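Local atomic coordinates of choline kinase (Streptococcus pneumoniae, PDB entry 4R78), a protein that probably phosphorylates choline, acting as a choline kinase with a protein kinase-like fold, and is captured here with AMP in its nucleotide site. Residues 90-95 with 133-138; 141-146 with 216-221; 192-197 with 210-215; 196-201 with 231-236. All coordinates share one frame; numbering follows the deposited sequence.

Contacts 3 and 4 are buried beside the nucleotide and share Asp196 and Leu197; contact 3 is built on an aromatic pair and a histidine hydrogen bond, contact 4 on packing and two bridging waters. Contacts 1 and 2 are partly buried; their touching residues lie farther from AMP, though Val94 of 90-95 reaches it. Contact 1 is purely apolar between its segments, whereas contact 2 surrounds a methionine with backbone and carboxylates. They form one continuous block: Leu92 is backbone-bonded to Leu212, joining contacts 1 and 3; Ser219 bonds to Cys193, joining contacts 2 and 3; Asn201 bonds to Ile213, joining contacts 3 and 4; and Leu90 packs on Lys141, joining contacts 1 and 2.

Contact 1: 90-95 with 133-138; sequences LGLDVK and LQTIHT
Leu90 and Leu92 meet Thr135 and Ile136 through aliphatic carbons, mostly methyls; the closest CA pair, Leu90 CA and Thr135 CA, is 7.4 Å apart. The apolar contacts come first. Leu90 divides its two branches between neighbouring helix residues: CD2 lies 4.0 Å from Thr135 CG2, while CD1 is 3.9 Å from Ile136 CD1. The leucine and threonine side chains slide past each other in opposite directions, but Leu90 and Ile136 cross at about a right angle. Leu92 uses a single branch, its CD1 lying 4.2 Å from Thr135 CG2 and 4.3 Å from Ile136 CB. Thr135 CG2 thus receives both leucines, and it can do so because it is anti to the backbone N (the OG1 torsion is -68°), which leaves OG1 to bond back to Pro131 O within the helix.

Of the polar bonds nearby, the pair at the helix end stands out. Gln134 O accepts hydrogen bonds from Thr138 N and also from Thr138 OG1, the latter at 2.7 Å, from opposite faces of its carbonyl plane; this secures the end of the helix, since Thr138 is the first residue to leave helical angles.

Around the contact, Ile136 also touches Leu87, and Leu92 is backbone-bonded to Leu212. A loop between helix 77-87 and strand 96-100 resting on helix 126-137 is consistent with the docking of the αC-β4 loop on helix αE in protein kinase-like folds.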
# COMPACT_ATOMS: atom_id res chain seq x y z
N LEU A 90 10.49 14.20 4.15
CA LEU A 90 11.22 13.31 3.24
C LEU A 90 11.03 13.72 1.78
O LEU A 90 11.84 13.38 0.92
CB LEU A 90 10.80 11.85 3.42
CG LEU A 90 11.09 11.13 4.74
CD1 LEU A 90 10.73 9.66 4.61
CD2 LEU A 90 12.55 11.29 5.17
N GLY A 91 9.95 14.44 1.51
CA GLY A 91 9.65 14.92 0.17
C GLY A 91 9.24 13.83 -0.82
O GLY A 91 9.33 14.02 -2.03
N LEU A 92 8.79 12.70 -0.30
CA LEU A 92 8.43 11.56 -1.14
C LEU A 92 6.98 11.60 -1.61
O LEU A 92 6.69 11.35 -2.77
CB LEU A 92 8.73 10.24 -0.42
CG LEU A 92 10.20 9.93 -0.10
CD1 LEU A 92 10.31 8.64 0.69
CD2 LEU A 92 11.04 9.87 -1.38
N ASP A 93 6.08 11.91 -0.68
CA ASP A 93 4.65 11.95 -0.98
C ASP A 93 4.27 13.29 -1.59
O ASP A 93 5.00 14.28 -1.45
CB ASP A 93 3.87 11.71 0.32
CG ASP A 93 2.44 11.21 0.10
OD1 ASP A 93 1.96 11.11 -1.05
OD2 ASP A 93 1.78 10.93 1.12
N VAL A 94 3.14 13.31 -2.28
CA VAL A 94 2.54 14.55 -2.77
C VAL A 94 1.94 15.35 -1.61
O VAL A 94 1.83 14.87 -0.48
CB VAL A 94 1.48 14.29 -3.87
CG1 VAL A 94 2.10 13.57 -5.06
CG2 VAL A 94 0.30 13.49 -3.31
N LYS A 95 1.53 16.58 -1.91
CA LYS A 95 0.98 17.48 -0.90
C LYS A 95 -0.41 17.06 -0.42
O LYS A 95 -1.30 16.77 -1.23
CB LYS A 95 0.93 18.91 -1.44
CG LYS A 95 0.52 19.94 -0.41
CD LYS A 95 0.27 21.28 -1.06
CE LYS A 95 0.08 22.38 -0.03
NZ LYS A 95 1.34 22.67 0.71
N LEU A 133 13.72 4.10 -1.63
CA LEU A 133 13.51 3.10 -0.58
C LEU A 133 14.54 3.24 0.53
O LEU A 133 14.21 3.05 1.71
CB LEU A 133 13.47 1.69 -1.16
CG LEU A 133 12.24 1.34 -2.01
CD1 LEU A 133 12.08 -0.17 -2.11
CD2 LEU A 133 10.96 1.99 -1.47
N GLN A 134 15.77 3.59 0.17
CA GLN A 134 16.80 3.87 1.17
C GLN A 134 16.37 5.03 2.06
O GLN A 134 16.54 4.98 3.28
CB GLN A 134 18.13 4.21 0.51
CG GLN A 134 18.83 3.03 -0.11
CD GLN A 134 20.15 3.43 -0.73
OE1 GLN A 134 20.26 4.47 -1.37
NE2 GLN A 134 21.17 2.59 -0.54
N THR A 135 15.82 6.07 1.44
CA THR A 135 15.38 7.26 2.17
C THR A 135 14.37 6.91 3.25
O THR A 135 14.49 7.36 4.40
CB THR A 135 14.81 8.33 1.21
OG1 THR A 135 15.87 8.85 0.39
CG2 THR A 135 14.17 9.47 1.98
N ILE A 136 13.37 6.11 2.91
CA ILE A 136 12.36 5.75 3.90
C ILE A 136 12.93 4.82 4.97
O ILE A 136 12.73 5.05 6.16
CB ILE A 136 11.02 5.23 3.28
CG1 ILE A 136 10.03 4.83 4.38
CG2 ILE A 136 11.25 4.08 2.34
CD1 ILE A 136 9.59 5.96 5.30
N HIS A 137 13.67 3.80 4.55
CA HIS A 137 14.16 2.81 5.51
C HIS A 137 15.23 3.31 6.47
O HIS A 137 15.39 2.76 7.56
CB HIS A 137 14.59 1.52 4.81
CG HIS A 137 13.48 0.85 4.06
ND1 HIS A 137 13.70 -0.02 3.02
CD2 HIS A 137 12.13 0.95 4.19
CE1 HIS A 137 12.54 -0.44 2.55
NE2 HIS A 137 11.57 0.13 3.24
N THR A 138 15.95 4.36 6.07
CA THR A 138 16.98 4.96 6.91
C THR A 138 16.55 6.31 7.51
O THR A 138 17.38 7.06 8.02
CB THR A 138 18.30 5.18 6.14
OG1 THR A 138 18.10 6.16 5.11
CG2 THR A 138 18.80 3.87 5.51

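Contact 2: 141-146 with 216-221; sequences KELRGE and EYSSMN
Met220 curls against the 141-146 loop because its chain bends twice, at chi2 (-60°) and again at chi3 (-78°), bringing SD and CE back over the backbone from Lys141 to Leu143. Glu142 and Glu146, each bent at chi2 as well, bring their carboxylates to the same thioether chain.

The sulfur is the focus: Met220 SD lies 3.3 Å from Leu143 N in a weak, bent N-H...S hydrogen bond, and 3.8 Å from Leu143 CB, with the two side chains crossing obliquely. At the end of the chain, Met220 CE sits 3.7 Å from Glu142 OE1, these side chains meeting at about a right angle. Glu146 instead runs alongside Met220, pointing the same way, with OE2 3.6 Å from Met220 CG. Leu143 also sends CD1 to the opposing backbone, 3.6 Å from Ser219 N.

A straighter bond fixes the main chains: Met220 N donates to Gly145 O at 2.9 Å (164°), as part of the single beta bridge between Glu146 and Met220 where the chain turns a corner. One water adds a second link, donating to Glu146 OE1 at 2.9 Å and to Met220 O at 3.0 Å.

Both glutamates reach Arg190 by salt bridges through OE1, and Leu143 also packs on Asn83 and Leu86 of helix 77-87. The chemistry therefore combines a soft sulfur acceptor and apolar methylene groups with two carboxylates, whose charge Arg190 would be expected to offset at the edge of the protein.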
# COMPACT_ATOMS: atom_id res chain seq x y z
N LYS A 141 12.73 7.67 11.40
CA LYS A 141 11.43 8.12 11.87
C LYS A 141 10.68 6.99 12.55
O LYS A 141 10.70 5.84 12.09
CB LYS A 141 10.60 8.71 10.73
CG LYS A 141 11.21 9.98 10.16
CD LYS A 141 10.46 10.50 8.95
CE LYS A 141 11.02 11.85 8.51
NZ LYS A 141 10.72 12.98 9.45
N GLU A 142 10.03 7.32 13.67
CA GLU A 142 9.26 6.36 14.43
C GLU A 142 7.78 6.53 14.10
O GLU A 142 7.07 7.33 14.72
CB GLU A 142 9.51 6.54 15.93
CG GLU A 142 10.94 6.18 16.37
CD GLU A 142 11.20 4.68 16.38
OE1 GLU A 142 10.26 3.90 16.67
OE2 GLU A 142 12.35 4.28 16.11
N LEU A 143 7.33 5.78 13.10
CA LEU A 143 5.94 5.82 12.68
C LEU A 143 5.04 5.26 13.76
O LEU A 143 5.47 4.43 14.57
CB LEU A 143 5.73 5.00 11.40
CG LEU A 143 6.57 5.33 10.16
CD1 LEU A 143 6.11 4.50 8.97
CD2 LEU A 143 6.52 6.82 9.83
N ARG A 144 3.79 5.72 13.77
CA ARG A 144 2.77 5.09 14.59
C ARG A 144 2.23 3.88 13.84
O ARG A 144 1.86 3.97 12.67
CB ARG A 144 1.66 6.08 14.93
CG ARG A 144 2.03 6.98 16.11
CD ARG A 144 0.95 8.00 16.42
NE ARG A 144 -0.36 7.39 16.60
CZ ARG A 144 -1.44 8.03 17.05
NH1 ARG A 144 -1.37 9.31 17.39
NH2 ARG A 144 -2.59 7.38 17.17
N GLY A 145 2.22 2.75 14.53
CA GLY A 145 1.82 1.48 13.95
C GLY A 145 2.96 0.49 13.98
O GLY A 145 4.09 0.81 13.59
N GLU A 146 2.67 -0.71 14.46
CA GLU A 146 3.63 -1.80 14.49
C GLU A 146 3.07 -2.94 13.66
O GLU A 146 2.15 -3.64 14.10
CB GLU A 146 3.88 -2.27 15.93
CG GLU A 146 4.44 -1.19 16.86
CD GLU A 146 5.88 -0.83 16.54
OE1 GLU A 146 6.71 -1.75 16.38
OE2 GLU A 146 6.18 0.38 16.46
N GLU A 216 -1.23 4.83 3.28
CA GLU A 216 -2.28 4.41 4.22
C GLU A 216 -1.92 3.20 5.08
O GLU A 216 -2.48 3.02 6.16
CB GLU A 216 -3.60 4.13 3.49
CG GLU A 216 -4.38 5.38 3.09
CD GLU A 216 -3.63 6.24 2.08
OE1 GLU A 216 -3.09 5.68 1.10
OE2 GLU A 216 -3.57 7.47 2.29
N TYR A 217 -1.01 2.36 4.59
CA TYR A 217 -0.61 1.16 5.32
C TYR A 217 0.71 1.33 6.07
O TYR A 217 1.15 0.40 6.76
CB TYR A 217 -0.54 -0.04 4.38
CG TYR A 217 -1.88 -0.37 3.76
CD1 TYR A 217 -2.81 -1.16 4.44
CD2 TYR A 217 -2.22 0.12 2.50
CE1 TYR A 217 -4.05 -1.45 3.88
CE2 TYR A 217 -3.45 -0.17 1.93
CZ TYR A 217 -4.36 -0.96 2.62
OH TYR A 217 -5.58 -1.25 2.05
N SER A 218 1.31 2.51 5.96
CA SER A 218 2.66 2.73 6.51
C SER A 218 2.74 2.40 8.00
O SER A 218 1.82 2.69 8.78
CB SER A 218 3.18 4.15 6.22
OG SER A 218 2.52 5.13 7.01
N SER A 219 3.85 1.78 8.38
CA SER A 219 3.98 1.19 9.70
C SER A 219 5.43 0.83 9.94
O SER A 219 6.22 0.75 8.99
CB SER A 219 3.12 -0.07 9.77
OG SER A 219 3.05 -0.58 11.09
N MET A 220 5.78 0.61 11.20
CA MET A 220 7.09 0.05 11.53
C MET A 220 7.08 -1.44 11.21
O MET A 220 6.19 -2.19 11.63
CB MET A 220 7.44 0.28 13.00
CG MET A 220 7.43 1.75 13.40
SD MET A 220 8.61 2.75 12.48
CE MET A 220 10.14 2.31 13.32
N ASN A 221 8.09 -1.87 10.45
CA ASN A 221 8.18 -3.25 9.96
C ASN A 221 9.61 -3.57 9.54
O ASN A 221 10.50 -2.71 9.58
CB ASN A 221 7.22 -3.45 8.78
CG ASN A 221 6.83 -4.91 8.56
OD1 ASN A 221 7.22 -5.81 9.30
ND2 ASN A 221 6.03 -5.15 7.52
O HOH W 1 7.28 -3.49 14.14

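Contact 3: 192-197 with 210-215; sequences SCHIDL and LYLIDW. With AMP (adenosine monophosphate), chain C.
His194 NE2 donates to Ile213 O at 2.8 Å, nearly straight (169°) and with the oxygen close to the imidazole plane. This bond joins two signatures of the protein kinase-like fold: the HxDxxxxN sequence that starts at His194, which matches the kinase catalytic-loop pattern, and the segment ending Asp214-Trp215, where Asp214 probably takes the place of the DFG aspartate.

The other ring nitrogen is engaged as well. Asp196 N donates to His194 ND1 at 3.1 Å, again close to the ring plane, so bonds at both nitrogens fix the ring's rotation. The torsion of -178° at chi1 sets CG anti to the backbone N and carries the imidazole across to the opposing segment.

There its CD2 edge points into one face of the Trp215 indole, 3.5 Å from CD2 of that residue, in an edge-to-face stack with planes at 61°. His194 CB adds a CH-pi contact over the six-membered ring of Trp215. The indole is held in turn by Trp215 NE1, which donates to Leu212 O at 2.8 Å. Leu197 CD2 sits over one face of the imidazole, offset toward the rim, and also meets Leu212 CD1 at 3.7 Å, the two leucines crossing at about a right angle.

On the nucleotide side, Ile213 CD1 packs 3.4 Å from AMP C8, and Asp214 forms a salt bridge through OD1 to Lys106. Asp214 OD2 approaches AMP O5' to 3.0 Å, while a water donates to both backbone oxygens, His194 O and Asp214 O.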
# COMPACT_ATOMS: atom_id res chain seq x y z
N SER A 192 10.78 2.35 9.64
CA SER A 192 9.69 2.99 8.92
C SER A 192 9.56 2.39 7.51
O SER A 192 10.51 2.41 6.73
CB SER A 192 9.93 4.49 8.84
OG SER A 192 11.22 4.77 8.32
N CYS A 193 8.38 1.83 7.22
CA CYS A 193 8.10 1.19 5.92
C CYS A 193 6.83 1.75 5.28
O CYS A 193 5.93 2.22 5.98
CB CYS A 193 7.92 -0.32 6.08
SG CYS A 193 9.40 -1.25 6.55
N HIS A 194 6.77 1.68 3.95
CA HIS A 194 5.58 2.07 3.20
C HIS A 194 4.49 1.01 3.28
O HIS A 194 3.31 1.35 3.43
CB HIS A 194 5.94 2.34 1.73
CG HIS A 194 4.79 2.79 0.89
ND1 HIS A 194 3.83 1.92 0.43
CD2 HIS A 194 4.45 4.01 0.43
CE1 HIS A 194 2.93 2.59 -0.28
NE2 HIS A 194 3.29 3.86 -0.30
N ILE A 195 4.89 -0.26 3.16
CA ILE A 195 4.03 -1.45 3.29
C ILE A 195 3.18 -1.86 2.07
O ILE A 195 2.61 -2.95 2.06
CB ILE A 195 3.04 -1.36 4.52
CG1 ILE A 195 3.83 -1.10 5.82
CG2 ILE A 195 2.14 -2.60 4.63
CD1 ILE A 195 4.72 -2.26 6.29
N ASP A 196 3.13 -1.01 1.04
CA ASP A 196 2.23 -1.26 -0.10
C ASP A 196 2.85 -0.75 -1.41
O ASP A 196 2.28 0.12 -2.08
CB ASP A 196 0.81 -0.70 0.10
CG ASP A 196 -0.16 -1.16 -0.98
OD1 ASP A 196 0.04 -2.25 -1.54
OD2 ASP A 196 -1.13 -0.42 -1.26
N LEU A 197 3.99 -1.33 -1.79
CA LEU A 197 4.76 -0.84 -2.93
C LEU A 197 4.32 -1.40 -4.30
O LEU A 197 5.13 -1.93 -5.07
CB LEU A 197 6.27 -1.03 -2.70
CG LEU A 197 6.88 -0.19 -1.57
CD1 LEU A 197 8.34 -0.52 -1.41
CD2 LEU A 197 6.69 1.31 -1.79
N LEU A 210 9.85 12.29 -9.09
CA LEU A 210 9.15 11.05 -8.80
C LEU A 210 8.62 11.06 -7.37
O LEU A 210 9.37 11.33 -6.43
CB LEU A 210 10.07 9.84 -9.02
CG LEU A 210 9.44 8.45 -8.95
CD1 LEU A 210 8.35 8.28 -10.01
CD2 LEU A 210 10.50 7.38 -9.11
N TYR A 211 7.33 10.77 -7.23
CA TYR A 211 6.69 10.68 -5.92
C TYR A 211 6.36 9.24 -5.58
O TYR A 211 6.10 8.42 -6.47
CB TYR A 211 5.39 11.49 -5.92
CG TYR A 211 5.57 12.98 -6.04
CD1 TYR A 211 5.82 13.77 -4.91
CD2 TYR A 211 5.48 13.61 -7.28
CE1 TYR A 211 5.98 15.14 -5.02
CE2 TYR A 211 5.64 14.99 -7.39
CZ TYR A 211 5.88 15.74 -6.26
OH TYR A 211 6.04 17.10 -6.37
N LEU A 212 6.38 8.93 -4.29
CA LEU A 212 5.84 7.69 -3.76
C LEU A 212 4.63 8.06 -2.90
O LEU A 212 4.76 8.81 -1.93
CB LEU A 212 6.89 6.93 -2.94
CG LEU A 212 6.46 5.68 -2.17
CD1 LEU A 212 5.73 4.68 -3.07
CD2 LEU A 212 7.66 5.02 -1.51
N ILE A 213 3.46 7.55 -3.28
CA ILE A 213 2.19 8.00 -2.70
C ILE A 213 1.46 6.88 -1.96
O ILE A 213 1.93 5.74 -1.92
CB ILE A 213 1.25 8.60 -3.79
CG1 ILE A 213 0.81 7.52 -4.78
CG2 ILE A 213 1.94 9.78 -4.48
CD1 ILE A 213 -0.36 7.91 -5.65
N ASP A 214 0.32 7.23 -1.36
CA ASP A 214 -0.61 6.28 -0.75
C ASP A 214 0.02 5.49 0.40
O ASP A 214 0.20 4.27 0.33
CB ASP A 214 -1.28 5.39 -1.80
CG ASP A 214 -2.32 6.14 -2.63
OD1 ASP A 214 -2.56 7.34 -2.38
OD2 ASP A 214 -2.90 5.51 -3.53
N TRP A 215 0.33 6.23 1.46
CA TRP A 215 0.98 5.69 2.64
C TRP A 215 -0.01 5.17 3.70
O TRP A 215 0.35 5.06 4.87
CB TRP A 215 1.89 6.77 3.24
CG TRP A 215 3.05 7.12 2.35
CD1 TRP A 215 3.00 7.86 1.19
CD2 TRP A 215 4.41 6.75 2.53
NE1 TRP A 215 4.26 7.97 0.65
CE2 TRP A 215 5.14 7.29 1.45
CE3 TRP A 215 5.09 6.01 3.50
CZ2 TRP A 215 6.53 7.12 1.32
CZ3 TRP A 215 6.46 5.83 3.37
CH2 TRP A 215 7.17 6.39 2.29
P AMP C . -3.48 3.94 -6.64
O1P AMP C . -3.72 2.95 -5.52
O2P AMP C . -4.10 3.56 -7.96
O3P AMP C . -2.06 4.44 -6.74
O5' AMP C . -4.30 5.26 -6.19
C5' AMP C . -3.83 6.56 -6.54
C4' AMP C . -3.82 6.72 -8.05
O4' AMP C . -4.35 8.01 -8.40
C3' AMP C . -2.41 6.65 -8.62
O3' AMP C . -2.18 5.38 -9.24
C2' AMP C . -2.32 7.79 -9.61
O2' AMP C . -2.58 7.32 -10.93
C1' AMP C . -3.44 8.74 -9.23
N9 AMP C . -2.89 9.91 -8.49
C8 AMP C . -2.58 9.94 -7.17
N7 AMP C . -2.10 11.15 -6.79
C5 AMP C . -2.10 11.93 -7.88
C6 AMP C . -1.72 13.33 -8.18
N6 AMP C . -1.24 14.13 -7.20
N1 AMP C . -1.88 13.77 -9.45
C2 AMP C . -2.35 12.98 -10.43
N3 AMP C . -2.72 11.69 -10.23
C4 AMP C . -2.62 11.12 -9.00
O HOH W 2 0.84 2.27 2.36

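Contact 4: 196-201 with 231-236; sequences DLVPEN and FLESEF. With AMP (adenosine monophosphate), chain C.
The loop at Val198 comes close to the last turn of the helix ending at Glu233, with Val198 CA and Glu233 CA 5.3 Å apart and Pro199 facing Ser234 one step on. Leu197 centres an inverse gamma turn on one side, and a Schellman motif with Glu235 at positive phi ends the helix on the other.

Glu233, bent at chi2 (-76°), lays its carboxylate with its face against Val198 CG1: the methyl is 3.5 Å from Glu233 CD and slightly farther, by the same amount, from each of its oxygens. Pro199 presents its ring to the serine hydroxyl, with CG 3.3 Å from Ser234 OG.

Two waters supply the polar links. One donates to Asp196 OD1 and Glu233 OE2, each at 2.8 Å, bridging two carboxylates; Arg292 forms a salt bridge to the same OE2. The other donates to Leu197 O and accepts a hydrogen bond from Ser234 OG at 2.6 Å.

Within the loop, Asn201 ND2 donates to Asp196 O at 2.9 Å, almost along the C=O axis, tying together the ends of the segment. Glu200 O accepts a hydrogen bond from AMP O3' at 2.9 Å, and Asn201 OD1 lies 2.9 Å from AMP O3P. The arrangement matches the catalytic-loop region of protein kinase-like folds, with the HxDxxxxN segment packed on a C-lobe helix beside the nucleotide.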
# COMPACT_ATOMS: atom_id res chain seq x y z
N ASP A 196 3.13 -1.01 1.04
CA ASP A 196 2.23 -1.26 -0.10
C ASP A 196 2.85 -0.75 -1.41
O ASP A 196 2.28 0.12 -2.08
CB ASP A 196 0.81 -0.70 0.10
CG ASP A 196 -0.16 -1.16 -0.98
OD1 ASP A 196 0.04 -2.25 -1.54
OD2 ASP A 196 -1.13 -0.42 -1.26
N LEU A 197 3.99 -1.33 -1.79
CA LEU A 197 4.76 -0.84 -2.93
C LEU A 197 4.32 -1.40 -4.30
O LEU A 197 5.13 -1.93 -5.07
CB LEU A 197 6.27 -1.03 -2.70
CG LEU A 197 6.88 -0.19 -1.57
CD1 LEU A 197 8.34 -0.52 -1.41
CD2 LEU A 197 6.69 1.31 -1.79
N VAL A 198 3.03 -1.27 -4.59
CA VAL A 198 2.53 -1.48 -5.96
C VAL A 198 3.13 -0.41 -6.87
O VAL A 198 3.37 0.72 -6.43
CB VAL A 198 0.97 -1.48 -6.03
CG1 VAL A 198 0.40 -2.71 -5.34
CG2 VAL A 198 0.38 -0.20 -5.44
N PRO A 199 3.39 -0.75 -8.15
CA PRO A 199 4.06 0.23 -9.00
C PRO A 199 3.25 1.50 -9.23
O PRO A 199 3.84 2.58 -9.39
CB PRO A 199 4.28 -0.53 -10.32
CG PRO A 199 3.38 -1.68 -10.27
CD PRO A 199 3.14 -2.03 -8.84
N GLU A 200 1.92 1.39 -9.21
CA GLU A 200 1.06 2.55 -9.41
C GLU A 200 1.07 3.54 -8.23
O GLU A 200 0.44 4.60 -8.30
CB GLU A 200 -0.38 2.13 -9.79
CG GLU A 200 -1.17 1.42 -8.69
CD GLU A 200 -1.02 -0.10 -8.73
OE1 GLU A 200 -1.90 -0.79 -8.16
OE2 GLU A 200 -0.04 -0.62 -9.30
N ASN A 201 1.79 3.19 -7.17
CA ASN A 201 2.04 4.14 -6.08
C ASN A 201 3.25 5.04 -6.33
O ASN A 201 3.60 5.86 -5.49
CB ASN A 201 2.12 3.43 -4.73
CG ASN A 201 0.75 3.13 -4.14
OD1 ASN A 201 -0.26 3.65 -4.61
ND2 ASN A 201 0.71 2.28 -3.12
N PHE A 231 9.08 -6.13 -5.46
CA PHE A 231 9.45 -7.22 -6.36
C PHE A 231 8.22 -8.01 -6.81
O PHE A 231 8.05 -8.27 -8.00
CB PHE A 231 10.43 -8.18 -5.67
CG PHE A 231 11.79 -7.58 -5.37
CD1 PHE A 231 12.14 -6.32 -5.83
CD2 PHE A 231 12.72 -8.32 -4.66
CE1 PHE A 231 13.41 -5.79 -5.56
CE2 PHE A 231 13.99 -7.81 -4.39
CZ PHE A 231 14.33 -6.54 -4.84
N LEU A 232 7.35 -8.36 -5.86
CA LEU A 232 6.18 -9.19 -6.15
C LEU A 232 5.14 -8.46 -6.98
O LEU A 232 4.60 -9.02 -7.95
CB LEU A 232 5.56 -9.73 -4.86
CG LEU A 232 4.49 -10.82 -4.97
CD1 LEU A 232 5.05 -12.06 -5.65
CD2 LEU A 232 3.93 -11.17 -3.60
N GLU A 233 4.85 -7.21 -6.61
CA GLU A 233 3.80 -6.45 -7.28
C GLU A 233 4.15 -6.06 -8.71
O GLU A 233 3.25 -5.83 -9.52
CB GLU A 233 3.40 -5.21 -6.46
CG GLU A 233 2.85 -5.52 -5.05
CD GLU A 233 1.41 -6.04 -5.04
OE1 GLU A 233 0.84 -6.34 -6.11
OE2 GLU A 233 0.85 -6.14 -3.93
N SER A 234 5.44 -5.98 -9.03
CA SER A 234 5.88 -5.69 -10.40
C SER A 234 6.44 -6.91 -11.12
O SER A 234 6.98 -6.78 -12.23
CB SER A 234 6.89 -4.55 -10.41
OG SER A 234 6.28 -3.30 -10.14
N GLU A 235 6.33 -8.08 -10.49
CA GLU A 235 6.82 -9.35 -11.05
C GLU A 235 8.25 -9.23 -11.58
O GLU A 235 8.53 -9.54 -12.74
CB GLU A 235 5.87 -9.88 -12.12
CG GLU A 235 4.47 -10.19 -11.60
CD GLU A 235 3.65 -10.99 -12.60
OE1 GLU A 235 4.16 -12.02 -13.10
OE2 GLU A 235 2.50 -10.60 -12.86
N PHE A 236 9.16 -8.78 -10.71
CA PHE A 236 10.57 -8.70 -11.05
C PHE A 236 11.12 -10.07 -11.40
O PHE A 236 10.79 -11.07 -10.76
CB PHE A 236 11.37 -8.16 -9.85
CG PHE A 236 11.39 -6.65 -9.72
CD1 PHE A 236 12.47 -6.03 -9.11
CD2 PHE A 236 10.34 -5.86 -10.19
CE1 PHE A 236 12.52 -4.65 -8.95
CE2 PHE A 236 10.38 -4.47 -10.05
CZ PHE A 236 11.47 -3.87 -9.43
P AMP C . -3.48 3.94 -6.64
O1P AMP C . -3.72 2.95 -5.52
O2P AMP C . -4.10 3.56 -7.96
O3P AMP C . -2.06 4.44 -6.74
O5' AMP C . -4.30 5.26 -6.19
C5' AMP C . -3.83 6.56 -6.54
C4' AMP C . -3.82 6.72 -8.05
O4' AMP C . -4.35 8.01 -8.40
C3' AMP C . -2.41 6.65 -8.62
O3' AMP C . -2.18 5.38 -9.24
C2' AMP C . -2.32 7.79 -9.61
O2' AMP C . -2.58 7.32 -10.93
C1' AMP C . -3.44 8.74 -9.23
N9 AMP C . -2.89 9.91 -8.49
C8 AMP C . -2.58 9.94 -7.17
N7 AMP C . -2.10 11.15 -6.79
C5 AMP C . -2.10 11.93 -7.88
C6 AMP C . -1.72 13.33 -8.18
N6 AMP C . -1.24 14.13 -7.20
N1 AMP C . -1.88 13.77 -9.45
C2 AMP C . -2.35 12.98 -10.43
N3 AMP C . -2.72 11.69 -10.23
C4 AMP C . -2.62 11.12 -9.00
O HOH W 3 1.80 -4.34 -2.00
O HOH W 4 6.10 -2.93 -7.55